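Local structure of 2-hydroxyisobutyryl-CoA synthetase (Aquincola tertiaricarbonis, 6HDX) at residues Gly276-Met281 against Ile338-Gly343; Lys214-Tyr219 against Gly243-Phe248; Leu347-Glu352 against Arg361-Ile366; Tyr21-Leu26 against Ala185-Ala190. The protein belongs to the ANL superfamily of AMP-binding enzymes, with a large N-terminal part and a smaller C-terminal domain. All coordinates share one frame; numbering follows the deposited sequence.

Interaction 1: residues Gly276-Met281 against Ile338-Gly343. With 8LH ([[(2~{R},3~{S},4~{R},5~{R})-5-(6-aminopurin-9-yl)-3,4-bis(oxidanyl)oxolan-2-yl]methoxy-oxidanyl-phosphoryl] (2~{R})-2-methyl-3-oxidanyl-propanoate), chain B; HIU ((2R)-3-hydroxy-2-methylpropanoic acid), chain C.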
# COMPACT_ATOMS: atom_id res chain seq x y z
N GLY A 276 -11.82 -2.93 -15.40
CA GLY A 276 -11.70 -4.06 -14.50
C GLY A 276 -12.36 -5.36 -14.85
O GLY A 276 -13.58 -5.47 -14.90
N SER A 277 -11.52 -6.40 -15.01
CA SER A 277 -11.96 -7.77 -15.23
C SER A 277 -11.79 -8.49 -13.90
O SER A 277 -12.65 -8.35 -13.04
CB SER A 277 -11.18 -8.42 -16.37
OG SER A 277 -9.78 -8.41 -16.11
N MET A 278 -10.63 -9.17 -13.67
CA MET A 278 -10.33 -9.93 -12.45
C MET A 278 -8.88 -9.75 -12.09
O MET A 278 -8.08 -9.41 -12.95
CB MET A 278 -10.63 -11.42 -12.67
CG MET A 278 -12.00 -11.72 -13.29
SD MET A 278 -12.22 -13.48 -13.56
CE MET A 278 -11.79 -13.60 -14.99
N ALA A 279 -8.53 -9.98 -10.81
CA ALA A 279 -7.16 -9.93 -10.28
C ALA A 279 -6.30 -10.97 -10.97
O ALA A 279 -5.13 -10.69 -11.26
CB ALA A 279 -7.18 -10.17 -8.77
N GLU A 280 -6.86 -12.17 -11.23
CA GLU A 280 -6.16 -13.27 -11.92
C GLU A 280 -5.80 -12.83 -13.35
O GLU A 280 -4.82 -13.30 -13.93
CB GLU A 280 -7.05 -14.53 -12.03
CG GLU A 280 -7.38 -15.22 -10.72
CD GLU A 280 -8.52 -14.60 -9.92
OE1 GLU A 280 -9.10 -13.57 -10.34
OE2 GLU A 280 -8.82 -15.15 -8.84
N MET A 281 -6.62 -11.93 -13.89
CA MET A 281 -6.50 -11.37 -15.23
C MET A 281 -5.72 -10.05 -15.30
O MET A 281 -5.91 -9.33 -16.27
CB MET A 281 -7.88 -11.21 -15.90
CG MET A 281 -8.63 -12.52 -16.15
SD MET A 281 -7.67 -13.92 -16.79
CE MET A 281 -6.97 -13.24 -18.32
N ILE A 338 -5.79 -19.08 -19.32
CA ILE A 338 -6.31 -19.46 -20.62
C ILE A 338 -7.74 -19.93 -20.44
O ILE A 338 -7.99 -21.00 -19.88
CB ILE A 338 -5.40 -20.48 -21.38
CG1 ILE A 338 -3.94 -20.01 -21.38
CG2 ILE A 338 -5.91 -20.67 -22.81
CD1 ILE A 338 -2.94 -21.05 -21.74
N ARG A 339 -8.67 -19.12 -20.96
CA ARG A 339 -10.11 -19.33 -20.87
C ARG A 339 -10.52 -19.41 -19.40
O ARG A 339 -11.20 -20.35 -18.99
CB ARG A 339 -10.63 -20.55 -21.68
CG ARG A 339 -10.19 -20.61 -23.13
CD ARG A 339 -11.36 -20.42 -24.09
NE ARG A 339 -12.32 -21.50 -23.99
CZ ARG A 339 -13.63 -21.38 -24.16
NH1 ARG A 339 -14.15 -20.20 -24.48
NH2 ARG A 339 -14.42 -22.43 -24.03
N LEU A 340 -10.09 -18.42 -18.59
CA LEU A 340 -10.55 -18.35 -17.21
C LEU A 340 -12.03 -17.84 -17.21
O LEU A 340 -12.35 -16.80 -17.80
CB LEU A 340 -9.66 -17.44 -16.32
CG LEU A 340 -10.17 -17.17 -14.86
CD1 LEU A 340 -10.18 -18.45 -14.02
CD2 LEU A 340 -9.32 -16.12 -14.17
N LEU A 341 -12.91 -18.64 -16.58
CA LEU A 341 -14.32 -18.36 -16.43
C LEU A 341 -14.50 -17.32 -15.31
O LEU A 341 -14.13 -17.57 -14.17
CB LEU A 341 -15.08 -19.66 -16.09
CG LEU A 341 -16.56 -19.54 -15.68
CD1 LEU A 341 -17.41 -18.97 -16.83
CD2 LEU A 341 -17.11 -20.88 -15.23
N SER A 342 -15.05 -16.15 -15.64
CA SER A 342 -15.25 -15.09 -14.65
C SER A 342 -16.41 -15.39 -13.71
O SER A 342 -16.33 -15.01 -12.55
CB SER A 342 -15.47 -13.74 -15.32
OG SER A 342 -16.75 -13.70 -15.94
N GLY A 343 -17.47 -16.00 -14.23
CA GLY A 343 -18.70 -16.27 -13.49
C GLY A 343 -19.57 -15.02 -13.36
O GLY A 343 -20.50 -14.99 -12.55
C1 8LH B . -16.47 -5.75 -11.48
C2 8LH B . -15.75 -4.77 -12.06
C3 8LH B . -16.39 -3.85 -12.82
C4 8LH B . -14.41 -6.03 -10.90
N1 8LH B . -17.70 -3.92 -13.07
N2 8LH B . -17.81 -5.82 -11.64
O1 8LH B . -10.19 -4.40 -9.46
C5 8LH B . -10.01 -5.27 -10.55
C6 8LH B . -9.51 -6.61 -9.98
C7 8LH B . -8.15 -6.46 -9.28
C8 8LH B . -10.55 -7.25 -9.03
O2 8LH B . -11.43 -6.58 -8.49
O3 8LH B . -10.40 -8.59 -8.88
P1 8LH B . -11.20 -9.42 -7.78
O4 8LH B . -10.89 -8.62 -6.47
O5 8LH B . -10.84 -10.84 -7.75
O6 8LH B . -12.74 -9.30 -8.17
C9 8LH B . -13.16 -9.62 -9.49
C10 8LH B . -14.66 -9.53 -9.53
O7 8LH B . -15.05 -8.20 -9.10
C11 8LH B . -15.11 -9.64 -10.93
O8 8LH B . -15.24 -11.03 -11.31
C12 8LH B . -16.47 -8.91 -10.86
O9 8LH B . -17.52 -9.73 -10.19
C13 8LH B . -16.11 -7.73 -9.98
N3 8LH B . -15.64 -6.52 -10.77
N4 8LH B . -14.47 -4.95 -11.68
C14 8LH B . -18.47 -4.92 -12.46
N5 8LH B . -15.69 -2.85 -13.34
O1 HIU C . -10.95 -5.99 -11.76
C1 HIU C . -10.63 -6.22 -10.45
O2 HIU C . -11.47 -6.32 -9.57
C2 HIU C . -9.11 -6.17 -10.15
C3 HIU C . -8.67 -6.89 -8.86
C4 HIU C . -8.75 -4.72 -9.99
O3 HIU C . -9.74 -4.07 -9.21

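Interaction 2: residues Lys214-Tyr219 against Gly243-Phe248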
# COMPACT_ATOMS: atom_id res chain seq x y z
N LYS A 214 -4.94 18.93 -5.60
CA LYS A 214 -5.81 19.09 -6.80
C LYS A 214 -5.45 18.05 -7.92
O LYS A 214 -4.96 18.46 -8.97
CB LYS A 214 -5.79 20.55 -7.36
CG LYS A 214 -5.97 21.65 -6.32
CD LYS A 214 -7.41 22.07 -6.15
CE LYS A 214 -7.51 23.37 -5.40
NZ LYS A 214 -8.49 23.26 -4.28
N PRO A 215 -5.64 16.73 -7.72
CA PRO A 215 -5.23 15.77 -8.77
C PRO A 215 -6.08 15.78 -10.02
O PRO A 215 -7.27 16.11 -9.96
CB PRO A 215 -5.33 14.41 -8.05
CG PRO A 215 -6.43 14.62 -7.09
CD PRO A 215 -6.20 16.02 -6.55
N ALA A 216 -5.48 15.40 -11.16
CA ALA A 216 -6.23 15.33 -12.42
C ALA A 216 -7.06 14.06 -12.47
O ALA A 216 -8.09 14.04 -13.13
CB ALA A 216 -5.28 15.38 -13.60
N ALA A 217 -6.60 12.98 -11.78
CA ALA A 217 -7.30 11.70 -11.81
C ALA A 217 -7.30 10.99 -10.47
O ALA A 217 -6.39 11.17 -9.66
CB ALA A 217 -6.75 10.80 -12.91
N PHE A 218 -8.37 10.21 -10.23
CA PHE A 218 -8.59 9.43 -9.01
C PHE A 218 -8.91 7.99 -9.37
O PHE A 218 -9.76 7.74 -10.22
CB PHE A 218 -9.77 10.02 -8.20
CG PHE A 218 -10.16 9.29 -6.93
CD1 PHE A 218 -11.02 8.20 -6.97
CD2 PHE A 218 -9.68 9.70 -5.70
CE1 PHE A 218 -11.37 7.51 -5.81
CE2 PHE A 218 -10.04 9.02 -4.53
CZ PHE A 218 -10.89 7.94 -4.59
N TYR A 219 -8.29 7.04 -8.65
CA TYR A 219 -8.59 5.63 -8.80
C TYR A 219 -9.07 5.02 -7.46
O TYR A 219 -8.45 5.25 -6.41
CB TYR A 219 -7.35 4.83 -9.30
CG TYR A 219 -7.59 3.33 -9.26
CD1 TYR A 219 -8.30 2.69 -10.28
CD2 TYR A 219 -7.22 2.57 -8.15
CE1 TYR A 219 -8.60 1.34 -10.21
CE2 TYR A 219 -7.52 1.21 -8.07
CZ TYR A 219 -8.21 0.60 -9.10
OH TYR A 219 -8.51 -0.73 -9.01
N GLY A 243 -10.09 19.61 -8.32
CA GLY A 243 -9.50 19.77 -9.65
C GLY A 243 -9.51 18.54 -10.54
O GLY A 243 -8.78 18.51 -11.53
N LEU A 244 -10.35 17.54 -10.21
CA LEU A 244 -10.44 16.26 -10.93
C LEU A 244 -11.02 16.38 -12.32
O LEU A 244 -12.08 17.00 -12.51
CB LEU A 244 -11.26 15.22 -10.12
CG LEU A 244 -10.60 14.64 -8.87
CD1 LEU A 244 -11.65 14.09 -7.91
CD2 LEU A 244 -9.53 13.58 -9.21
N LYS A 245 -10.33 15.77 -13.30
CA LYS A 245 -10.84 15.72 -14.68
C LYS A 245 -11.57 14.38 -14.82
O LYS A 245 -12.51 14.24 -15.61
CB LYS A 245 -9.70 15.83 -15.70
CG LYS A 245 -8.80 17.08 -15.54
CD LYS A 245 -9.48 18.39 -15.98
CE LYS A 245 -8.79 19.63 -15.46
NZ LYS A 245 -9.24 20.00 -14.09
N CYS A 246 -11.11 13.37 -14.06
CA CYS A 246 -11.74 12.07 -14.10
C CYS A 246 -11.48 11.24 -12.88
O CYS A 246 -10.53 11.48 -12.13
CB CYS A 246 -11.38 11.30 -15.37
SG CYS A 246 -9.84 10.37 -15.27
N LEU A 247 -12.34 10.24 -12.71
CA LEU A 247 -12.25 9.20 -11.68
C LEU A 247 -12.42 7.90 -12.46
O LEU A 247 -13.30 7.82 -13.32
CB LEU A 247 -13.35 9.34 -10.60
CG LEU A 247 -13.37 10.64 -9.79
CD1 LEU A 247 -14.32 11.68 -10.44
CD2 LEU A 247 -13.81 10.38 -8.34
N PHE A 248 -11.55 6.92 -12.24
CA PHE A 248 -11.64 5.63 -12.93
C PHE A 248 -11.68 4.54 -11.89
O PHE A 248 -10.93 4.58 -10.94
CB PHE A 248 -10.56 5.46 -14.00
CG PHE A 248 -9.12 5.30 -13.57
CD1 PHE A 248 -8.38 6.39 -13.10
CD2 PHE A 248 -8.46 4.08 -13.75
CE1 PHE A 248 -7.03 6.24 -12.75
CE2 PHE A 248 -7.10 3.95 -13.43
CZ PHE A 248 -6.40 5.03 -12.92
O HOH W 1 -6.11 19.00 -11.77

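Interaction 3: residues Leu347-Glu352 against Arg361-Ile366. With 8LH ([[(2~{R},3~{S},4~{R},5~{R})-5-(6-aminopurin-9-yl)-3,4-bis(oxidanyl)oxolan-2-yl]methoxy-oxidanyl-phosphoryl] (2~{R})-2-methyl-3-oxidanyl-propanoate), chain B.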
# COMPACT_ATOMS: atom_id res chain seq x y z
N LEU A 347 -23.37 -7.99 -21.23
CA LEU A 347 -23.90 -7.90 -22.58
C LEU A 347 -22.77 -7.27 -23.40
O LEU A 347 -22.18 -6.26 -22.97
CB LEU A 347 -25.15 -7.00 -22.64
CG LEU A 347 -25.96 -7.10 -23.95
CD1 LEU A 347 -27.43 -6.99 -23.67
CD2 LEU A 347 -25.56 -6.03 -24.94
N TRP A 348 -22.51 -7.83 -24.59
CA TRP A 348 -21.51 -7.28 -25.49
C TRP A 348 -22.12 -6.97 -26.85
O TRP A 348 -23.08 -7.61 -27.27
CB TRP A 348 -20.22 -8.15 -25.58
CG TRP A 348 -20.24 -9.44 -26.36
CD1 TRP A 348 -21.34 -10.18 -26.72
CD2 TRP A 348 -19.10 -10.19 -26.80
NE1 TRP A 348 -20.94 -11.32 -27.39
CE2 TRP A 348 -19.57 -11.34 -27.47
CE3 TRP A 348 -17.71 -9.99 -26.69
CZ2 TRP A 348 -18.71 -12.30 -28.01
CZ3 TRP A 348 -16.85 -10.94 -27.23
CH2 TRP A 348 -17.35 -12.08 -27.87
N THR A 349 -21.62 -5.91 -27.49
CA THR A 349 -22.03 -5.45 -28.82
C THR A 349 -20.76 -5.18 -29.62
O THR A 349 -19.67 -5.13 -29.04
CB THR A 349 -22.92 -4.19 -28.74
OG1 THR A 349 -22.21 -3.15 -28.06
CG2 THR A 349 -24.29 -4.46 -28.07
N ASN A 350 -20.88 -5.04 -30.95
CA ASN A 350 -19.73 -4.75 -31.80
C ASN A 350 -20.05 -3.61 -32.80
O ASN A 350 -19.66 -3.66 -33.96
CB ASN A 350 -19.21 -6.02 -32.50
CG ASN A 350 -17.82 -5.90 -33.08
OD1 ASN A 350 -16.92 -5.25 -32.51
ND2 ASN A 350 -17.60 -6.51 -34.23
N ASP A 351 -20.72 -2.56 -32.30
CA ASP A 351 -21.07 -1.39 -33.12
C ASP A 351 -19.89 -0.41 -33.14
O ASP A 351 -18.95 -0.59 -32.37
CB ASP A 351 -22.36 -0.74 -32.58
CG ASP A 351 -23.56 -1.66 -32.69
OD1 ASP A 351 -23.59 -2.51 -33.61
OD2 ASP A 351 -24.48 -1.55 -31.84
N GLU A 352 -19.92 0.61 -34.02
CA GLU A 352 -18.83 1.60 -34.10
C GLU A 352 -18.67 2.35 -32.75
O GLU A 352 -19.67 2.65 -32.10
CB GLU A 352 -19.09 2.58 -35.25
CG GLU A 352 -17.85 3.27 -35.80
CD GLU A 352 -18.10 4.18 -36.99
OE1 GLU A 352 -18.98 5.07 -36.89
OE2 GLU A 352 -17.41 4.01 -38.02
N ARG A 361 -17.58 -4.06 -27.26
CA ARG A 361 -17.95 -3.23 -26.14
C ARG A 361 -18.90 -3.95 -25.18
O ARG A 361 -19.70 -4.78 -25.60
CB ARG A 361 -18.64 -1.96 -26.71
CG ARG A 361 -18.81 -0.78 -25.74
CD ARG A 361 -19.25 0.46 -26.49
NE ARG A 361 -19.18 1.67 -25.68
CZ ARG A 361 -19.58 2.88 -26.07
NH1 ARG A 361 -20.09 3.05 -27.29
NH2 ARG A 361 -19.50 3.92 -25.25
N LEU A 362 -18.84 -3.59 -23.91
CA LEU A 362 -19.74 -3.97 -22.84
C LEU A 362 -20.44 -2.62 -22.53
O LEU A 362 -19.94 -1.85 -21.69
CB LEU A 362 -18.94 -4.51 -21.62
CG LEU A 362 -17.93 -5.66 -21.89
CD1 LEU A 362 -17.26 -6.14 -20.58
CD2 LEU A 362 -18.59 -6.84 -22.62
N PRO A 363 -21.52 -2.24 -23.30
CA PRO A 363 -22.12 -0.90 -23.14
C PRO A 363 -22.70 -0.54 -21.76
O PRO A 363 -22.92 0.65 -21.49
CB PRO A 363 -23.23 -0.90 -24.21
CG PRO A 363 -23.56 -2.34 -24.42
CD PRO A 363 -22.21 -3.00 -24.36
N GLN A 364 -22.99 -1.57 -20.94
CA GLN A 364 -23.58 -1.42 -19.61
C GLN A 364 -22.66 -1.99 -18.52
O GLN A 364 -23.09 -2.23 -17.38
CB GLN A 364 -24.96 -2.09 -19.60
CG GLN A 364 -26.03 -1.31 -20.36
CD GLN A 364 -27.12 -2.22 -20.86
OE1 GLN A 364 -27.84 -2.84 -20.08
NE2 GLN A 364 -27.24 -2.32 -22.17
N GLY A 365 -21.39 -2.13 -18.86
CA GLY A 365 -20.37 -2.71 -18.00
C GLY A 365 -20.72 -4.15 -17.65
O GLY A 365 -21.28 -4.88 -18.48
N ILE A 366 -20.44 -4.54 -16.41
CA ILE A 366 -20.67 -5.89 -15.91
C ILE A 366 -21.70 -5.77 -14.81
O ILE A 366 -21.54 -4.94 -13.90
CB ILE A 366 -19.32 -6.56 -15.48
CG1 ILE A 366 -18.46 -6.84 -16.74
CG2 ILE A 366 -19.54 -7.84 -14.62
CD1 ILE A 366 -17.02 -6.97 -16.49
C1 8LH B . -16.47 -5.75 -11.48
C2 8LH B . -15.75 -4.77 -12.06
C3 8LH B . -16.39 -3.85 -12.82
C4 8LH B . -14.41 -6.03 -10.90
N1 8LH B . -17.70 -3.92 -13.07
N2 8LH B . -17.81 -5.82 -11.64
O1 8LH B . -10.19 -4.40 -9.46
C5 8LH B . -10.01 -5.27 -10.55
C6 8LH B . -9.51 -6.61 -9.98
C7 8LH B . -8.15 -6.46 -9.28
C8 8LH B . -10.55 -7.25 -9.03
O2 8LH B . -11.43 -6.58 -8.49
O3 8LH B . -10.40 -8.59 -8.88
P1 8LH B . -11.20 -9.42 -7.78
O4 8LH B . -10.89 -8.62 -6.47
O5 8LH B . -10.84 -10.84 -7.75
O6 8LH B . -12.74 -9.30 -8.17
C9 8LH B . -13.16 -9.62 -9.49
C10 8LH B . -14.66 -9.53 -9.53
O7 8LH B . -15.05 -8.20 -9.10
C11 8LH B . -15.11 -9.64 -10.93
O8 8LH B . -15.24 -11.03 -11.31
C12 8LH B . -16.47 -8.91 -10.86
O9 8LH B . -17.52 -9.73 -10.19
C13 8LH B . -16.11 -7.73 -9.98
N3 8LH B . -15.64 -6.52 -10.77
N4 8LH B . -14.47 -4.95 -11.68
C14 8LH B . -18.47 -4.92 -12.46
N5 8LH B . -15.69 -2.85 -13.34

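Interaction 4: residues Tyr21-Leu26 against Ala185-Ala190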
# COMPACT_ATOMS: atom_id res chain seq x y z
N TYR A 21 8.27 -4.46 -23.97
CA TYR A 21 8.01 -3.06 -24.32
C TYR A 21 9.16 -2.08 -24.13
O TYR A 21 9.86 -2.15 -23.13
CB TYR A 21 6.80 -2.53 -23.57
CG TYR A 21 5.48 -3.13 -24.00
CD1 TYR A 21 4.91 -2.79 -25.22
CD2 TYR A 21 4.73 -3.92 -23.12
CE1 TYR A 21 3.69 -3.33 -25.62
CE2 TYR A 21 3.50 -4.45 -23.50
CZ TYR A 21 2.98 -4.15 -24.76
OH TYR A 21 1.75 -4.60 -25.13
N ASP A 22 9.27 -1.10 -25.05
CA ASP A 22 10.19 0.03 -24.94
C ASP A 22 9.61 0.88 -23.77
O ASP A 22 8.47 1.36 -23.84
CB ASP A 22 10.21 0.83 -26.26
CG ASP A 22 11.07 2.10 -26.27
OD1 ASP A 22 11.54 2.51 -25.19
OD2 ASP A 22 11.21 2.72 -27.35
N GLU A 23 10.39 0.98 -22.68
CA GLU A 23 10.05 1.71 -21.46
C GLU A 23 10.14 3.23 -21.63
O GLU A 23 9.60 3.96 -20.80
CB GLU A 23 10.95 1.25 -20.27
CG GLU A 23 10.71 -0.17 -19.78
CD GLU A 23 9.35 -0.45 -19.17
OE1 GLU A 23 8.90 -1.61 -19.22
OE2 GLU A 23 8.73 0.50 -18.65
N ASN A 24 10.80 3.69 -22.71
CA ASN A 24 10.99 5.12 -23.01
C ASN A 24 9.98 5.71 -23.99
O ASN A 24 9.99 6.92 -24.22
CB ASN A 24 12.42 5.38 -23.48
CG ASN A 24 13.41 5.13 -22.38
OD1 ASN A 24 13.23 5.57 -21.24
ND2 ASN A 24 14.39 4.30 -22.67
N TYR A 25 9.11 4.88 -24.56
CA TYR A 25 8.10 5.36 -25.50
C TYR A 25 6.95 6.12 -24.82
O TYR A 25 6.34 5.63 -23.87
CB TYR A 25 7.57 4.22 -26.37
CG TYR A 25 6.32 4.59 -27.14
CD1 TYR A 25 6.39 5.37 -28.29
CD2 TYR A 25 5.06 4.22 -26.67
CE1 TYR A 25 5.24 5.73 -28.99
CE2 TYR A 25 3.90 4.60 -27.35
CZ TYR A 25 3.99 5.35 -28.51
OH TYR A 25 2.87 5.70 -29.20
N LEU A 26 6.63 7.31 -25.36
CA LEU A 26 5.47 8.13 -25.01
C LEU A 26 4.81 8.50 -26.35
O LEU A 26 5.51 8.91 -27.28
CB LEU A 26 5.83 9.42 -24.24
CG LEU A 26 5.95 9.39 -22.70
CD1 LEU A 26 4.90 8.47 -22.03
CD2 LEU A 26 7.34 9.03 -22.28
N ALA A 185 0.17 4.35 -13.73
CA ALA A 185 0.50 5.76 -13.46
C ALA A 185 2.00 6.00 -13.59
O ALA A 185 2.41 7.01 -14.17
CB ALA A 185 0.02 6.16 -12.07
N GLU A 186 2.83 5.07 -13.05
CA GLU A 186 4.29 5.10 -13.11
C GLU A 186 4.79 5.08 -14.55
O GLU A 186 5.60 5.94 -14.93
CB GLU A 186 4.88 3.90 -12.35
CG GLU A 186 4.81 4.01 -10.82
CD GLU A 186 5.23 2.78 -10.03
OE1 GLU A 186 5.39 1.70 -10.63
OE2 GLU A 186 5.38 2.89 -8.80
N ARG A 187 4.30 4.11 -15.37
CA ARG A 187 4.69 3.95 -16.79
C ARG A 187 4.22 5.13 -17.68
O ARG A 187 4.94 5.55 -18.59
CB ARG A 187 4.22 2.58 -17.33
CG ARG A 187 4.61 2.27 -18.79
CD ARG A 187 6.11 2.43 -19.09
NE ARG A 187 6.40 2.34 -20.53
CZ ARG A 187 6.39 3.35 -21.39
NH1 ARG A 187 6.66 3.15 -22.67
NH2 ARG A 187 6.09 4.58 -20.97
N LEU A 188 3.03 5.70 -17.38
CA LEU A 188 2.48 6.85 -18.09
C LEU A 188 3.28 8.15 -17.82
O LEU A 188 3.04 9.18 -18.45
CB LEU A 188 1.00 7.02 -17.64
CG LEU A 188 0.15 8.14 -18.30
CD1 LEU A 188 0.18 8.02 -19.84
CD2 LEU A 188 -1.28 8.09 -17.76
N ARG A 189 4.24 8.08 -16.87
CA ARG A 189 5.06 9.21 -16.39
C ARG A 189 4.15 10.27 -15.74
O ARG A 189 4.39 11.47 -15.83
CB ARG A 189 6.02 9.80 -17.46
CG ARG A 189 6.73 8.77 -18.34
CD ARG A 189 8.02 8.29 -17.75
NE ARG A 189 8.05 6.84 -17.60
CZ ARG A 189 8.61 6.00 -18.47
NH1 ARG A 189 8.61 4.69 -18.22
NH2 ARG A 189 9.17 6.45 -19.58
N ALA A 190 3.08 9.80 -15.09
CA ALA A 190 2.18 10.67 -14.33
C ALA A 190 2.86 10.87 -12.97
O ALA A 190 3.85 10.21 -12.68
CB ALA A 190 0.82 9.98 -14.15

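Interaction 1: residues Gly276-Met281 against Ile338-Gly343
Leu340 sends its CD2 methyl into the bend of the loop 276-281, where three side chains receive it. The approach to Glu280 is closest, CD2 lying 3.5 Å from CB, so it is the aliphatic root of the glutamate that packs and not its carboxylate. The terminal methyl of Met278 reaches the same branch, CE to CD2 3.6 Å. From Met281 it is the sulfur that touches, SD to Leu340 CD2 3.8 Å, the two side chains running alongside in opposite senses. Farther along, Met278 lays its thioether against Ser342, with SD 3.6 Å from CA; the turn at its chi3 (-95°) brings CE alongside the serine CB as well. The Ser342 hydroxyl is engaged elsewhere, with Pro325 O and Asp344 N.

This loop follows the last strand of the parallel sheet and borders the bound 8LH in the AMP-binding fold, while Leu340 begins the strand 340-347, with a G1 beta bulge at Arg339-Leu340, opposite Tyr327.

Hydrogen bonding here belongs to the loop backbone. Ala279 N makes a weak hydrogen bond to 8LH O3 at 3.0 Å, bent to 123° at the hydrogen. Inside the loop, a weak backbone bond joins Met281 N to Met278 O. HIU overlaps 8LH in space, so the two are alternative occupants of one site beside Gly276, Ser277 and Ala279.

Interaction 2: residues Lys214-Tyr219 against Gly243-Phe248
Lys214, the first residue beyond helix 202-213 to leave helical angles, meets Gly243 through a water that donates to both carbonyl oxygens, 2.7 Å from Gly243 O and farther from Lys214 O. Its amine turns elsewhere, to Asp211 O and Asn241 O. Pro215 presents CG to Leu244 CD2, and its carbonyl oxygen receives a CA-H...O contact from Leu244.

Ala216 O is the double acceptor of the pair. Lys245 N reaches it at 2.8 Å from a position tilted out of the carbonyl plane, whereas Cys246 N, at 3.2 Å, comes nearly in line with the C=O bond. With Ala217 the regular parallel ladder begins: Ala217, Phe218 and Tyr219 pair with Cys246, Leu247 and Phe248, and the short strand axes run 4.7 Å apart at 20°. These are the two strands of a beta-alpha-beta unit joined through helix 222-234, neighbours in the five-stranded parallel sheet of the AMP-binding fold.

Phe218 continues the ladder, its N donating to Cys246 O and its O accepting from Phe248 N at 2.8 Å and 163°. On its side of the sheet, Phe218 CB packs on Leu244 CD2, and ring atom CD1 lies 3.8 Å from Leu247 CD2.

Tyr219 points to the other face, with Ala217, Cys246 and Phe248. The chi1 of Phe248, 70°, puts CG between the backbone N and the carbonyl carbon and turns the ring toward Tyr219, whose CB sits over the ring face, 4.0 Å from the Phe248 centroid, in a CH-pi contact. The tyrosine hydroxyl bonds to Ser250 OG, and the Tyr219 side chain borders the site that 8LH and HIU occupy as alternatives.

Interaction 3: residues Leu347-Glu352 against Arg361-Ile366
Thr349 and Arg361 face each other as an antiparallel hydrogen-bonded pair, a single bridge with two almost equal bonds. Thr349 N donates to Arg361 O at 2.9 Å, and Arg361 N returns the bond to Thr349 O at 2.9 Å, the straighter of the two at 170°. Arg361 O also takes a CA-H...O contact from Trp348, while Leu347 O takes another from Leu362 CA at 3.3 Å.

Side chains close in around this bridge. The side chain of Trp348 touches through CB, 3.6 Å from Leu362 CD2; a chi1 of 75° carries its indole away to Val317 O and the ring of Tyr319. Thr349 OG1 lies 3.7 Å from Pro363 CD, and Leu347 CD2 approaches the CG of the same proline. A type I turn from Leu362 to Gly365, closed by Gly365 N to Leu362 O, then redirects the chain so that Ile366 CB comes 3.5 Å from 8LH C14 on the adenine.

Arg361 extends its side chain to Asp295 O. Strand 361-362 forms an edge of a three-stranded antiparallel sheet beside 297-299, and the bridge sets it against the chain leaving strand 340-347, whose own sheet partners are 322-329 and 366-369.

Interaction 4: residues Tyr21-Leu26 against Ala185-Ala190
Two arginines where helix 176-187 gives way to the following loop, Arg187 and Arg189, each grip one backbone carbonyl end-on with both terminal nitrogens, and Arg187 takes a second. Arg187 holds Tyr25 O, from NH1 at 2.8 Å and NH2 at 3.1 Å, and that oxygen lies in the guanidinium plane. NH1 also donates to Asp22 O at 2.8 Å, which is tilted 26° from the plane. Arg189 grips Glu23 O in its own plane, 2.8 Å from NH2 and 2.9 Å from NH1. The same Glu23 O sits 3.3 Å above the centre of the Arg187 guanidinium, so this carbonyl meets one arginine end-on and the other over a face.

Glu23 adds a salt bridge at 3.5 Å between OE2 and Arg187 NE, and Arg145 shares that carboxylate. An Asx turn, Asp22 OD1 accepting from Asn24 N, lies within the loop. Arg189 leaves the helix with positive phi in a Schellman motif, and Leu26 CD2 packs on its CG at 4.0 Å.

The segment 185-190 thus holds the N-terminal loop mainly by charge-assisted bonds to main-chain oxygens, which probably restrain the path of that backbone; the carboxylate of Glu23 probably offsets part of the positive charge gathered here.

Overall arrangement
From the N terminus, interaction 4 comes first and closes a loop of about 160 residues, fastening the N-terminal segment to the end of helix 176-187 near the second subunit. Interaction 2 follows with a short crossover, joining neighbouring strands of the parallel sheet. Interaction 1 then connects the loop after that sheet's last strand to strand 340-347 of an antiparallel sheet, and interaction 3 closes a tight return from the end of that strand to 361-362. All four stand in series, with none crossing or enclosing another. Interactions 1 and 3 have centres about 17 Å apart, touch between Gly276 and Ile366, and both border 8LH. Interaction 4 is farthest from interaction 3, about 29 Å between centres.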